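Local coordinates for hypothetical protein Atu2144 (Agrobacterium tumefaciens, PDB 2ODF), which is of unknown function but belongs to the N-formylglutamate amidohydrolase family, so it probably hydrolyses an amide bond in a small substrate, at residues 65-70 with 77-82; 30-35 with 128-133; 97-102 with 117-122; 132-137 with 211-216. All coordinates share one frame; numbering follows the deposited sequence.

Interaction 1 (65-70 with 77-82)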
loop_
_atom_site.group_PDB
_atom_site.type_symbol
_atom_site.label_atom_id
_atom_site.label_comp_id
_atom_site.label_asym_id
_atom_site.label_seq_id
_atom_site.Cartn_x
_atom_site.Cartn_y
_atom_site.Cartn_z
ATOM N N VAL A 65 -21.446 -14.590 -12.019
ATOM C CA VAL A 65 -22.246 -15.060 -10.893
ATOM C C VAL A 65 -22.529 -13.927 -9.917
ATOM O O VAL A 65 -23.649 -13.771 -9.477
ATOM C CB VAL A 65 -21.582 -16.242 -10.168
ATOM C CG1 VAL A 65 -22.257 -16.501 -8.819
ATOM C CG2 VAL A 65 -21.610 -17.494 -11.060
ATOM N N ALA A 66 -21.505 -13.133 -9.592
ATOM C CA ALA A 66 -21.670 -11.962 -8.708
ATOM C C ALA A 66 -22.702 -10.944 -9.212
ATOM O O ALA A 66 -23.468 -10.391 -8.425
ATOM C CB ALA A 66 -20.330 -11.293 -8.464
ATOM N N ARG A 67 -22.687 -10.690 -10.498
ATOM C CA ARG A 67 -23.683 -9.840 -11.106
ATOM C C ARG A 67 -25.104 -10.375 -10.934
ATOM O O ARG A 67 -25.977 -9.651 -10.596
ATOM C CB ARG A 67 -23.342 -9.551 -12.557
ATOM C CG ARG A 67 -22.148 -8.668 -12.746
ATOM C CD ARG A 67 -21.848 -8.404 -14.156
ATOM N NE ARG A 67 -21.043 -7.222 -14.235
ATOM C CZ ARG A 67 -20.067 -7.043 -15.087
ATOM N NH1 ARG A 67 -19.769 -7.967 -15.952
ATOM N NH2 ARG A 67 -19.404 -5.923 -15.073
ATOM N N LEU A 68 -25.248 -11.670 -11.147
ATOM C CA LEU A 68 -26.558 -12.308 -11.022
ATOM C C LEU A 68 -27.027 -12.239 -9.587
ATOM O O LEU A 68 -28.188 -11.929 -9.336
ATOM C CB LEU A 68 -26.525 -13.739 -11.526
ATOM C CG LEU A 68 -26.285 -13.881 -13.019
ATOM C CD1 LEU A 68 -26.246 -15.351 -13.345
ATOM C CD2 LEU A 68 -27.341 -13.160 -13.851
ATOM N N LEU A 69 -26.131 -12.504 -8.642
ATOM C CA LEU A 69 -26.424 -12.309 -7.213
ATOM C C LEU A 69 -26.743 -10.863 -6.809
ATOM O O LEU A 69 -27.516 -10.627 -5.898
ATOM C CB LEU A 69 -25.266 -12.865 -6.352
ATOM C CG LEU A 69 -25.050 -14.380 -6.392
ATOM C CD1 LEU A 69 -23.810 -14.781 -5.623
ATOM C CD2 LEU A 69 -26.287 -15.099 -5.816
ATOM N N SER A 70 -26.137 -9.895 -7.482
ATOM C CA SER A 70 -26.413 -8.481 -7.245
ATOM C C SER A 70 -27.898 -8.145 -7.556
ATOM O O SER A 70 -28.547 -7.404 -6.803
ATOM C CB SER A 70 -25.446 -7.642 -8.080
ATOM O OG SER A 70 -25.690 -6.256 -7.934
ATOM N N LEU A 77 -22.293 -4.388 -5.656
ATOM C CA LEU A 77 -21.175 -5.235 -6.059
ATOM C C LEU A 77 -19.981 -4.343 -6.316
ATOM O O LEU A 77 -20.074 -3.429 -7.122
ATOM C CB LEU A 77 -21.487 -6.019 -7.318
ATOM C CG LEU A 77 -20.363 -6.745 -8.058
ATOM C CD1 LEU A 77 -19.662 -7.751 -7.158
ATOM C CD2 LEU A 77 -20.948 -7.418 -9.298
ATOM N N VAL A 78 -18.891 -4.614 -5.613
ATOM C CA VAL A 78 -17.607 -3.948 -5.819
ATOM C C VAL A 78 -16.651 -4.960 -6.395
ATOM O O VAL A 78 -16.480 -6.048 -5.838
ATOM C CB VAL A 78 -17.012 -3.399 -4.528
ATOM C CG1 VAL A 78 -15.685 -2.644 -4.824
ATOM C CG2 VAL A 78 -18.009 -2.498 -3.831
ATOM N N TYR A 79 -16.028 -4.603 -7.517
ATOM C CA TYR A 79 -15.160 -5.531 -8.204
ATOM C C TYR A 79 -13.916 -4.813 -8.762
ATOM O O TYR A 79 -13.916 -3.595 -9.008
ATOM C CB TYR A 79 -15.917 -6.325 -9.261
ATOM C CG TYR A 79 -16.391 -5.541 -10.461
ATOM C CD1 TYR A 79 -17.573 -4.793 -10.408
ATOM C CD2 TYR A 79 -15.688 -5.561 -11.650
ATOM C CE1 TYR A 79 -18.020 -4.074 -11.500
ATOM C CE2 TYR A 79 -16.149 -4.840 -12.769
ATOM C CZ TYR A 79 -17.308 -4.098 -12.675
ATOM O OH TYR A 79 -17.773 -3.364 -13.764
ATOM N N GLN A 80 -12.864 -5.598 -8.904
ATOM C CA GLN A 80 -11.586 -5.146 -9.441
ATOM C C GLN A 80 -11.605 -5.331 -10.943
ATOM O O GLN A 80 -11.969 -6.412 -11.436
ATOM C CB GLN A 80 -10.509 -5.984 -8.744
ATOM C CG GLN A 80 -9.082 -5.774 -9.076
ATOM C CD GLN A 80 -8.608 -4.319 -9.156
ATOM O OE1 GLN A 80 -8.345 -3.644 -8.141
ATOM N NE2 GLN A 80 -8.406 -3.876 -10.362
ATOM N N ARG A 81 -11.251 -4.278 -11.678
ATOM C CA ARG A 81 -11.311 -4.304 -13.144
ATOM C C ARG A 81 -10.039 -4.809 -13.851
ATOM O O ARG A 81 -10.037 -4.935 -15.060
ATOM C CB ARG A 81 -11.725 -2.917 -13.658
ATOM C CG ARG A 81 -13.117 -2.531 -13.166
ATOM C CD ARG A 81 -13.616 -1.250 -13.739
ATOM N NE ARG A 81 -13.837 -1.344 -15.178
ATOM C CZ ARG A 81 -13.023 -0.850 -16.101
ATOM N NH1 ARG A 81 -11.911 -0.206 -15.752
ATOM N NH2 ARG A 81 -13.331 -1.003 -17.389
ATOM N N PHE A 82 -8.980 -5.105 -13.095
ATOM C CA PHE A 82 -7.729 -5.618 -13.641
ATOM C C PHE A 82 -7.245 -6.858 -12.934
ATOM O O PHE A 82 -7.643 -7.139 -11.790
ATOM C CB PHE A 82 -6.644 -4.504 -13.631
ATOM C CG PHE A 82 -7.057 -3.299 -14.434
ATOM C CD1 PHE A 82 -6.799 -3.227 -15.787
ATOM C CD2 PHE A 82 -7.818 -2.304 -13.846
ATOM C CE1 PHE A 82 -7.264 -2.163 -16.528
ATOM C CE2 PHE A 82 -8.263 -1.252 -14.564
ATOM C CZ PHE A 82 -7.991 -1.174 -15.905
#
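The guanidinium of R67 presents an edge, not a face, to Y79: OH lies near its plane, 3.3 Å from NH2, and the two flat groups stand 77° apart. The phenol ring in turn receives NH2 obliquely, with NH2 3.7 Å from Y79 CZ. R67 gets this far from the helix because its chain is extended from CG to NE. The clear partner of NH2 is E19, in a salt bridge that ties the helix to strand 16-19, the antiparallel neighbour of 77-80. Helix 62-73 is the connection of a beta-alpha-beta crossover that joins the adjacent parallel strands 27-31 and 77-80, and the two segments run nearly antiparallel, at 164°, with axes 9.5 Å apart. Beside the arginine the contact is greasy. L77 has CG anti to its N (chi1 168°), which sends both methyls to the helix. CD1 lies 3.8 Å from A66 CB, and CD2 meets the aliphatic part of the arginine, 3.9 Å from R67 CG, the two chains crossing at about a right angle. At the helix's later end S70 OG comes within 4.3 Å of L77 CB, while its hydroxyl is hydrogen-bonded to A75 O in the turn before the strand.

Interaction 2 (30-35 with 128-133)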
loop_
_atom_site.group_PDB
_atom_site.type_symbol
_atom_site.label_atom_id
_atom_site.label_comp_id
_atom_site.label_asym_id
_atom_site.label_seq_id
_atom_site.Cartn_x
_atom_site.Cartn_y
_atom_site.Cartn_z
ATOM N N VAL A 30 -18.417 -8.674 -3.151
ATOM C CA VAL A 30 -17.024 -8.292 -3.458
ATOM C C VAL A 30 -16.381 -9.364 -4.351
ATOM O O VAL A 30 -16.440 -10.559 -4.045
ATOM C CB VAL A 30 -16.187 -8.090 -2.163
ATOM C CG1 VAL A 30 -14.724 -7.696 -2.501
ATOM C CG2 VAL A 30 -16.916 -7.061 -1.218
ATOM N N CYS A 31 -15.771 -8.936 -5.445
ATOM C CA CYS A 31 -15.147 -9.854 -6.394
ATOM C C CYS A 31 -13.766 -9.345 -6.799
ATOM O O CYS A 31 -13.628 -8.555 -7.736
ATOM C CB CYS A 31 -16.054 -10.037 -7.624
ATOM S SG CYS A 31 -15.545 -11.395 -8.640
ATOM N N GLU A 32 -12.747 -9.793 -6.060
ATOM C CA GLU A 32 -11.363 -9.370 -6.279
ATOM C C GLU A 32 -10.764 -9.923 -7.594
ATOM O O GLU A 32 -9.947 -9.259 -8.239
ATOM C CB GLU A 32 -10.482 -9.793 -5.108
ATOM C CG GLU A 32 -10.959 -9.390 -3.734
ATOM C CD GLU A 32 -11.724 -10.489 -3.067
ATOM O OE1 GLU A 32 -12.641 -11.032 -3.714
ATOM O OE2 GLU A 32 -11.422 -10.811 -1.905
ATOM N N HIS A 33 -11.215 -11.103 -8.014
ATOM C CA HIS A 33 -10.654 -11.764 -9.201
ATOM C C HIS A 33 -11.577 -11.723 -10.401
ATOM O O HIS A 33 -11.570 -12.628 -11.231
ATOM C CB HIS A 33 -10.243 -13.207 -8.872
ATOM C CG HIS A 33 -9.238 -13.314 -7.762
ATOM N ND1 HIS A 33 -9.066 -14.464 -7.030
ATOM C CD2 HIS A 33 -8.388 -12.400 -7.228
ATOM C CE1 HIS A 33 -8.131 -14.274 -6.112
ATOM N NE2 HIS A 33 -7.715 -13.021 -6.197
ATOM N N ALA A 34 -12.306 -10.615 -10.518
ATOM C CA ALA A 34 -13.390 -10.427 -11.462
ATOM C C ALA A 34 -12.920 -10.354 -12.908
ATOM O O ALA A 34 -13.651 -10.758 -13.815
ATOM C CB ALA A 34 -14.148 -9.110 -11.122
ATOM N N SER A 35 -11.721 -9.810 -13.117
ATOM C CA SER A 35 -11.293 -9.402 -14.462
ATOM C C SER A 35 -9.883 -9.826 -14.818
ATOM O O SER A 35 -8.968 -9.725 -14.018
ATOM C CB SER A 35 -11.442 -7.888 -14.624
ATOM O OG SER A 35 -10.916 -7.484 -15.891
ATOM N N VAL A 128 -4.933 -0.370 -2.927
ATOM C CA VAL A 128 -5.464 0.595 -1.969
ATOM C C VAL A 128 -6.815 1.171 -2.446
ATOM O O VAL A 128 -7.740 1.257 -1.648
ATOM C CB VAL A 128 -4.393 1.650 -1.494
ATOM C CG1 VAL A 128 -5.052 2.744 -0.620
ATOM C CG2 VAL A 128 -3.258 0.943 -0.684
ATOM N N PRO A 129 -6.950 1.583 -3.722
ATOM C CA PRO A 129 -8.250 2.067 -4.187
ATOM C C PRO A 129 -9.377 1.051 -4.012
ATOM O O PRO A 129 -10.448 1.427 -3.538
ATOM C CB PRO A 129 -8.005 2.407 -5.691
ATOM C CG PRO A 129 -6.555 2.726 -5.735
ATOM C CD PRO A 129 -5.916 1.765 -4.768
ATOM N N PHE A 130 -9.110 -0.221 -4.289
ATOM C CA PHE A 130 -10.093 -1.268 -4.165
ATOM C C PHE A 130 -10.604 -1.382 -2.714
ATOM O O PHE A 130 -11.809 -1.262 -2.465
ATOM C CB PHE A 130 -9.540 -2.599 -4.697
ATOM C CG PHE A 130 -10.514 -3.733 -4.602
ATOM C CD1 PHE A 130 -11.564 -3.840 -5.511
ATOM C CD2 PHE A 130 -10.398 -4.684 -3.596
ATOM C CE1 PHE A 130 -12.486 -4.876 -5.383
ATOM C CE2 PHE A 130 -11.324 -5.704 -3.469
ATOM C CZ PHE A 130 -12.363 -5.793 -4.357
ATOM N N HIS A 131 -9.701 -1.578 -1.783
ATOM C CA HIS A 131 -10.053 -1.706 -0.417
ATOM C C HIS A 131 -10.611 -0.443 0.193
ATOM O O HIS A 131 -11.443 -0.508 1.021
ATOM C CB HIS A 131 -8.948 -2.361 0.368
ATOM C CG HIS A 131 -8.720 -3.784 -0.018
ATOM N ND1 HIS A 131 -9.604 -4.779 0.285
ATOM C CD2 HIS A 131 -7.749 -4.355 -0.752
ATOM C CE1 HIS A 131 -9.173 -5.908 -0.228
ATOM N NE2 HIS A 131 -8.043 -5.677 -0.849
ATOM N N ASP A 132 -10.136 0.701 -0.243
ATOM C CA ASP A 132 -10.629 1.959 0.251
ATOM C C ASP A 132 -12.123 2.123 -0.123
ATOM O O ASP A 132 -12.873 2.650 0.599
ATOM C CB ASP A 132 -9.802 3.129 -0.272
ATOM C CG ASP A 132 -8.522 3.395 0.540
ATOM O OD1 ASP A 132 -8.257 2.738 1.528
ATOM O OD2 ASP A 132 -7.813 4.288 0.169
ATOM N N ARG A 133 -12.480 1.697 -1.303
ATOM C CA ARG A 133 -13.829 1.866 -1.759
ATOM C C ARG A 133 -14.752 0.938 -0.989
ATOM O O ARG A 133 -15.783 1.312 -0.616
ATOM C CB ARG A 133 -13.937 1.568 -3.233
ATOM C CG ARG A 133 -15.265 1.853 -3.800
ATOM C CD ARG A 133 -15.561 3.301 -3.792
ATOM N NE ARG A 133 -16.682 3.580 -4.643
ATOM C CZ ARG A 133 -16.601 3.726 -5.953
ATOM N NH1 ARG A 133 -15.447 3.640 -6.551
ATOM N NH2 ARG A 133 -17.672 3.978 -6.659
#
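F130 meets V30 and E32 in a buried, apolar strand-to-helix contact at the centre of the alpha/beta fold, where helix 116-143 lies across one face of the mixed sheet. Strand 27-31 is an inner strand, flanked by 77-80 and 149-156, and its end runs into a type I beta turn from C31 to A34. This turn sits at the carboxy end of a parallel strand, the kind of place where zinc exopeptidases, relatives by clan, build their active sites; a similar role here would be inference. The phenylalanine carries the whole helix side of the contact. With CG anti to the backbone N (chi1 -180°), its ring is thrust from the helix toward the sheet. V30 CG1 comes to the ring edge, near its plane, 3.6 Å from F130 CZ. E32 approaches obliquely with its methylene instead of its charge: CG is 3.7 Å from F130 CE2. A bend at chi2 (96°) turns the glutamate's carboxylate off this path, and OE2 is hydrogen-bonded to T209 OG1. The ring also packs on V78 and Q80 of the neighbouring strand. On the helix itself the next residue leans against it: F130 CD2 sits over the centre of the H131 imidazole, 3.7 Å above its plane.

Interaction 3 (97-102 with 117-122)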
loop_
_atom_site.group_PDB
_atom_site.type_symbol
_atom_site.label_atom_id
_atom_site.label_comp_id
_atom_site.label_asym_id
_atom_site.label_seq_id
_atom_site.Cartn_x
_atom_site.Cartn_y
_atom_site.Cartn_z
ATOM N N SER A 97 2.345 -13.698 -2.658
ATOM C CA SER A 97 1.278 -13.953 -3.623
ATOM C C SER A 97 0.635 -12.662 -4.107
ATOM O O SER A 97 -0.144 -12.706 -5.025
ATOM C CB SER A 97 0.202 -14.881 -3.039
ATOM O OG SER A 97 0.726 -16.191 -2.966
ATOM N N ALA A 98 0.946 -11.511 -3.519
ATOM C CA ALA A 98 0.311 -10.257 -3.965
ATOM C C ALA A 98 0.659 -9.913 -5.420
ATOM O O ALA A 98 -0.179 -9.389 -6.183
ATOM C CB ALA A 98 0.686 -9.085 -3.031
ATOM N N MET A 99 1.904 -10.170 -5.749
ATOM C CA MET A 99 2.455 -9.923 -7.043
ATOM C C MET A 99 3.237 -11.152 -7.397
ATOM O O MET A 99 4.380 -11.218 -7.138
ATOM C CB MET A 99 3.325 -8.676 -7.046
ATOM C CG MET A 99 2.589 -7.431 -6.642
ATOM S SD MET A 99 3.510 -5.887 -6.410
ATOM C CE MET A 99 2.957 -5.418 -4.887
ATOM N N PRO A 100 2.540 -12.176 -7.856
ATOM C CA PRO A 100 3.150 -13.494 -7.846
ATOM C C PRO A 100 4.185 -13.728 -8.953
ATOM O O PRO A 100 3.946 -13.393 -10.116
ATOM C CB PRO A 100 1.958 -14.424 -8.015
ATOM C CG PRO A 100 1.001 -13.669 -8.842
ATOM C CD PRO A 100 1.147 -12.233 -8.357
ATOM N N VAL A 101 5.308 -14.331 -8.577
ATOM C CA VAL A 101 6.362 -14.636 -9.543
ATOM C C VAL A 101 6.030 -15.842 -10.456
ATOM O O VAL A 101 6.596 -15.967 -11.549
ATOM C CB VAL A 101 7.732 -14.863 -8.865
ATOM C CG1 VAL A 101 8.109 -13.617 -8.062
ATOM C CG2 VAL A 101 7.734 -16.132 -7.972
ATOM N N LYS A 102 5.096 -16.679 -10.017
ATOM C CA LYS A 102 4.663 -17.858 -10.764
ATOM C C LYS A 102 3.136 -18.024 -10.634
ATOM O O LYS A 102 2.574 -17.636 -9.623
ATOM C CB LYS A 102 5.358 -19.098 -10.190
ATOM C CG LYS A 102 5.592 -20.217 -11.197
ATOM C CD LYS A 102 6.394 -21.392 -10.576
ATOM C CE LYS A 102 7.883 -21.108 -10.521
ATOM N NZ LYS A 102 8.694 -22.294 -10.002
ATOM N N ALA A 117 9.812 0.946 -6.853
ATOM C CA ALA A 117 8.867 1.847 -7.510
ATOM C C ALA A 117 7.680 1.049 -8.076
ATOM O O ALA A 117 6.548 1.532 -8.070
ATOM C CB ALA A 117 9.532 2.635 -8.599
ATOM N N GLU A 118 7.951 -0.152 -8.570
ATOM C CA GLU A 118 6.903 -0.952 -9.239
ATOM C C GLU A 118 5.903 -1.571 -8.239
ATOM O O GLU A 118 4.692 -1.582 -8.494
ATOM C CB GLU A 118 7.519 -2.006 -10.135
ATOM C CG GLU A 118 6.489 -2.837 -10.890
ATOM C CD GLU A 118 5.551 -1.991 -11.753
ATOM O OE1 GLU A 118 5.967 -0.945 -12.306
ATOM O OE2 GLU A 118 4.397 -2.414 -11.940
ATOM N N ARG A 119 6.401 -2.076 -7.113
ATOM C CA ARG A 119 5.563 -2.534 -6.020
ATOM C C ARG A 119 4.692 -1.402 -5.487
ATOM O O ARG A 119 3.499 -1.594 -5.248
ATOM C CB ARG A 119 6.393 -3.103 -4.883
ATOM C CG ARG A 119 7.157 -4.404 -5.277
ATOM C CD ARG A 119 7.764 -5.097 -4.061
ATOM N NE ARG A 119 6.723 -5.752 -3.288
ATOM C CZ ARG A 119 6.215 -6.952 -3.564
ATOM N NH1 ARG A 119 6.653 -7.669 -4.591
ATOM N NH2 ARG A 119 5.263 -7.435 -2.801
ATOM N N PHE A 120 5.269 -0.221 -5.337
ATOM C CA PHE A 120 4.496 0.902 -4.866
ATOM C C PHE A 120 3.414 1.244 -5.916
ATOM O O PHE A 120 2.285 1.450 -5.556
ATOM C CB PHE A 120 5.345 2.138 -4.531
ATOM C CG PHE A 120 4.514 3.270 -4.090
ATOM C CD1 PHE A 120 3.999 3.302 -2.811
ATOM C CD2 PHE A 120 4.077 4.205 -4.991
ATOM C CE1 PHE A 120 3.169 4.317 -2.422
ATOM C CE2 PHE A 120 3.240 5.198 -4.611
ATOM C CZ PHE A 120 2.776 5.248 -3.322
ATOM N N ALA A 121 3.797 1.309 -7.188
ATOM C CA ALA A 121 2.892 1.670 -8.271
ATOM C C ALA A 121 1.637 0.791 -8.255
ATOM O O ALA A 121 0.501 1.300 -8.266
ATOM C CB ALA A 121 3.622 1.573 -9.641
ATOM N N ARG A 122 1.841 -0.527 -8.174
ATOM C CA ARG A 122 0.717 -1.473 -8.186
ATOM C C ARG A 122 -0.107 -1.387 -6.923
ATOM O O ARG A 122 -1.312 -1.440 -6.968
ATOM C CB ARG A 122 1.244 -2.885 -8.350
ATOM C CG ARG A 122 1.984 -3.075 -9.653
ATOM C CD ARG A 122 2.375 -4.488 -9.785
ATOM N NE ARG A 122 3.217 -4.752 -10.944
ATOM C CZ ARG A 122 3.446 -5.966 -11.438
ATOM N NH1 ARG A 122 2.845 -7.032 -10.915
ATOM N NH2 ARG A 122 4.278 -6.114 -12.466
HETATM O O HOH W 1 4.187 -9.987 -3.614
HETATM O O HOH W 2 6.417 -10.402 -5.925
#
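M99 reaches from the loop that follows strand 77-80 of the alpha/beta fold to the first turns of helix 116-143, where its thioether passes between R119 and R122. CB leaves the backbone toward the helix and lies obliquely to the R122 guanidinium. From there the chain runs straight through CG (chi2 173°), which brings the sulfur onto the helix: SD is 3.8 Å from R122 CD and 4.0 Å from R119 CA, wedged between the two arginine stems. A bend at chi3 (-129°) then turns CE to R119. The methyl lies over one face of that guanidinium, 3.7 Å from NH2 and offset toward the rim.

While the methyl takes a face, two waters take the edge. Both lie in the R119 guanidinium plane: one accepts from R119 NH2, at 2.9 Å, and from M99 N; the other accepts from R119 NH1, at 3.1 Å, and approaches M99 O at an unusually short distance whose exact length is doubtful. NH2 also donates to P93 O, so two in-plane waters and a backbone carbonyl limit the turning of the group. Nearby, an ion pair within the helix holds R122, which further donates through NH1 to V86 O and N111 OD1. Y42 OH shares the carboxylate oxygen E118 OE2 with this arginine. R122 NE donates to the anti lone pair of that oxygen at 2.8 Å, nearly straight (170°), with OE2 exactly in the guanidinium plane.

Interaction 4 (132-137 with 211-216)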
loop_
_atom_site.group_PDB
_atom_site.type_symbol
_atom_site.label_atom_id
_atom_site.label_comp_id
_atom_site.label_asym_id
_atom_site.label_seq_id
_atom_site.Cartn_x
_atom_site.Cartn_y
_atom_site.Cartn_z
ATOM N N ASP A 132 -10.136 0.701 -0.243
ATOM C CA ASP A 132 -10.629 1.959 0.251
ATOM C C ASP A 132 -12.123 2.123 -0.123
ATOM O O ASP A 132 -12.873 2.650 0.599
ATOM C CB ASP A 132 -9.802 3.129 -0.272
ATOM C CG ASP A 132 -8.522 3.395 0.540
ATOM O OD1 ASP A 132 -8.257 2.738 1.528
ATOM O OD2 ASP A 132 -7.813 4.288 0.169
ATOM N N ARG A 133 -12.480 1.697 -1.303
ATOM C CA ARG A 133 -13.829 1.866 -1.759
ATOM C C ARG A 133 -14.752 0.938 -0.989
ATOM O O ARG A 133 -15.783 1.312 -0.616
ATOM C CB ARG A 133 -13.937 1.568 -3.233
ATOM C CG ARG A 133 -15.265 1.853 -3.800
ATOM C CD ARG A 133 -15.561 3.301 -3.792
ATOM N NE ARG A 133 -16.682 3.580 -4.643
ATOM C CZ ARG A 133 -16.601 3.726 -5.953
ATOM N NH1 ARG A 133 -15.447 3.640 -6.551
ATOM N NH2 ARG A 133 -17.672 3.978 -6.659
ATOM N N VAL A 134 -14.328 -0.289 -0.769
ATOM C CA VAL A 134 -15.087 -1.228 0.017
ATOM C C VAL A 134 -15.288 -0.637 1.404
ATOM O O VAL A 134 -16.353 -0.546 1.887
ATOM C CB VAL A 134 -14.387 -2.560 0.071
ATOM C CG1 VAL A 134 -15.039 -3.466 1.024
ATOM C CG2 VAL A 134 -14.252 -3.162 -1.316
ATOM N N SER A 135 -14.225 -0.169 2.005
ATOM C CA SER A 135 -14.304 0.454 3.296
ATOM C C SER A 135 -15.236 1.690 3.349
ATOM O O SER A 135 -15.928 1.918 4.294
ATOM C CB SER A 135 -12.903 0.827 3.754
ATOM O OG SER A 135 -12.182 -0.308 4.079
ATOM N N GLU A 136 -15.196 2.489 2.317
ATOM C CA GLU A 136 -16.015 3.710 2.259
ATOM C C GLU A 136 -17.515 3.364 2.230
ATOM O O GLU A 136 -18.321 3.976 2.944
ATOM C CB GLU A 136 -15.599 4.564 1.059
ATOM C CG GLU A 136 -16.346 5.893 0.941
ATOM C CD GLU A 136 -15.850 6.727 -0.248
ATOM O OE1 GLU A 136 -14.913 6.246 -0.971
ATOM O OE2 GLU A 136 -16.361 7.871 -0.414
ATOM N N ILE A 137 -17.856 2.346 1.443
ATOM C CA ILE A 137 -19.221 1.859 1.320
ATOM C C ILE A 137 -19.703 1.278 2.656
ATOM O O ILE A 137 -20.813 1.574 3.120
ATOM C CB ILE A 137 -19.332 0.819 0.174
ATOM C CG1 ILE A 137 -19.192 1.541 -1.191
ATOM C CG2 ILE A 137 -20.683 0.087 0.254
ATOM C CD1 ILE A 137 -18.966 0.662 -2.398
ATOM N N ARG A 211 -10.662 -10.350 6.598
ATOM C CA ARG A 211 -9.852 -9.771 7.676
ATOM C C ARG A 211 -9.832 -8.241 7.640
ATOM O O ARG A 211 -9.839 -7.614 8.702
ATOM C CB ARG A 211 -8.423 -10.319 7.695
ATOM C CG ARG A 211 -8.328 -11.789 8.046
ATOM C CD ARG A 211 -6.910 -12.315 8.095
ATOM N NE ARG A 211 -6.937 -13.712 8.524
ATOM C CZ ARG A 211 -5.887 -14.516 8.532
ATOM N NH1 ARG A 211 -4.689 -14.065 8.169
ATOM N NH2 ARG A 211 -6.039 -15.779 8.921
ATOM N N LEU A 212 -9.820 -7.638 6.447
ATOM C CA LEU A 212 -9.819 -6.175 6.324
ATOM C C LEU A 212 -11.155 -5.514 6.615
ATOM O O LEU A 212 -11.195 -4.433 7.202
ATOM C CB LEU A 212 -9.383 -5.745 4.919
ATOM C CG LEU A 212 -7.938 -6.007 4.462
ATOM C CD1 LEU A 212 -7.674 -5.236 3.167
ATOM C CD2 LEU A 212 -6.929 -5.652 5.560
ATOM N N HIS A 213 -12.245 -6.140 6.198
ATOM C CA HIS A 213 -13.541 -5.451 6.125
ATOM C C HIS A 213 -14.659 -6.000 7.008
ATOM O O HIS A 213 -15.524 -5.231 7.412
ATOM C CB HIS A 213 -14.035 -5.450 4.675
ATOM C CG HIS A 213 -13.087 -4.787 3.718
ATOM N ND1 HIS A 213 -12.814 -3.438 3.768
ATOM C CD2 HIS A 213 -12.367 -5.281 2.680
ATOM C CE1 HIS A 213 -11.957 -3.131 2.804
ATOM N NE2 HIS A 213 -11.652 -4.235 2.144
ATOM N N ALA A 214 -14.705 -7.316 7.221
ATOM C CA ALA A 214 -15.781 -7.939 7.990
ATOM C C ALA A 214 -15.435 -8.048 9.475
ATOM O O ALA A 214 -16.187 -7.599 10.348
ATOM C CB ALA A 214 -16.085 -9.296 7.439
ATOM N N LEU A 215 -14.294 -8.643 9.763
ATOM C CA LEU A 215 -13.953 -8.986 11.154
ATOM C C LEU A 215 -13.802 -7.744 12.063
ATOM O O LEU A 215 -14.292 -7.741 13.196
ATOM C CB LEU A 215 -12.693 -9.851 11.183
ATOM C CG LEU A 215 -12.674 -11.169 10.380
ATOM C CD1 LEU A 215 -11.411 -11.965 10.709
ATOM C CD2 LEU A 215 -13.970 -11.989 10.577
ATOM N N PRO A 216 -13.141 -6.677 11.569
ATOM C CA PRO A 216 -12.930 -5.528 12.461
ATOM C C PRO A 216 -14.208 -4.830 12.884
ATOM O O PRO A 216 -14.192 -4.127 13.879
ATOM C CB PRO A 216 -12.012 -4.586 11.645
ATOM C CG PRO A 216 -11.523 -5.390 10.485
ATOM C CD PRO A 216 -12.550 -6.453 10.240
#
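V134 and H213 form the tight, buried side of this contact. The valine methyl CG1 stands over the centre of the imidazole in a CH-pi contact, 3.4 Å from the ring centroid and only 3° off the normal. L212 CB lies against the opposite face, 3.7 Å from the plane and toward the rim, so the ring is sandwiched between an aliphatic group from each helix. Its rotation is further fixed by H131, whose ND1 is hydrogen-bonded to H213 NE2. V134 CG1 can reach the face because it is anti to the backbone N (chi1 172°).

The partly exposed rim is at the ring edge, where S135 comes close but buries little area. Its OG lies in the imidazole plane, 3.1 Å from H213 CE1 and 3.2 Å from H213 ND1; the hydroxyl is bound to H131 O, one turn back. Farther out, D132 turns from the contact to the second subunit, where its OD1 is hydrogen-bonded to S124 OG of that chain. The short helix carrying H213 thus meets the long helix 116-143 in helix-to-helix packing beside the sheet of an alpha/beta fold, next to the dimer interface.

All four contacts are buried, but interactions 1 and 2 are central, about 9 and 8 Å from the chain centre to their own centres, and 4 and 3 more peripheral, at about 14 and 18 Å. Interactions 1 and 2 meet the same sheet through neighbouring strands 77-80 and 27-31, from helices on its opposite faces. V78 joins interaction 1 to interaction 4 by packing on V134 and I137. Interactions 3, 2 and 4 follow one another along helix 116-143; 2 and 4 share D132 and R133 and touch. Interaction 1 mixes leucine-alanine packing with an arginine at its rim, 2 is apolar, 4 centres on a histidine, and 3 relies on arginines and bridging waters.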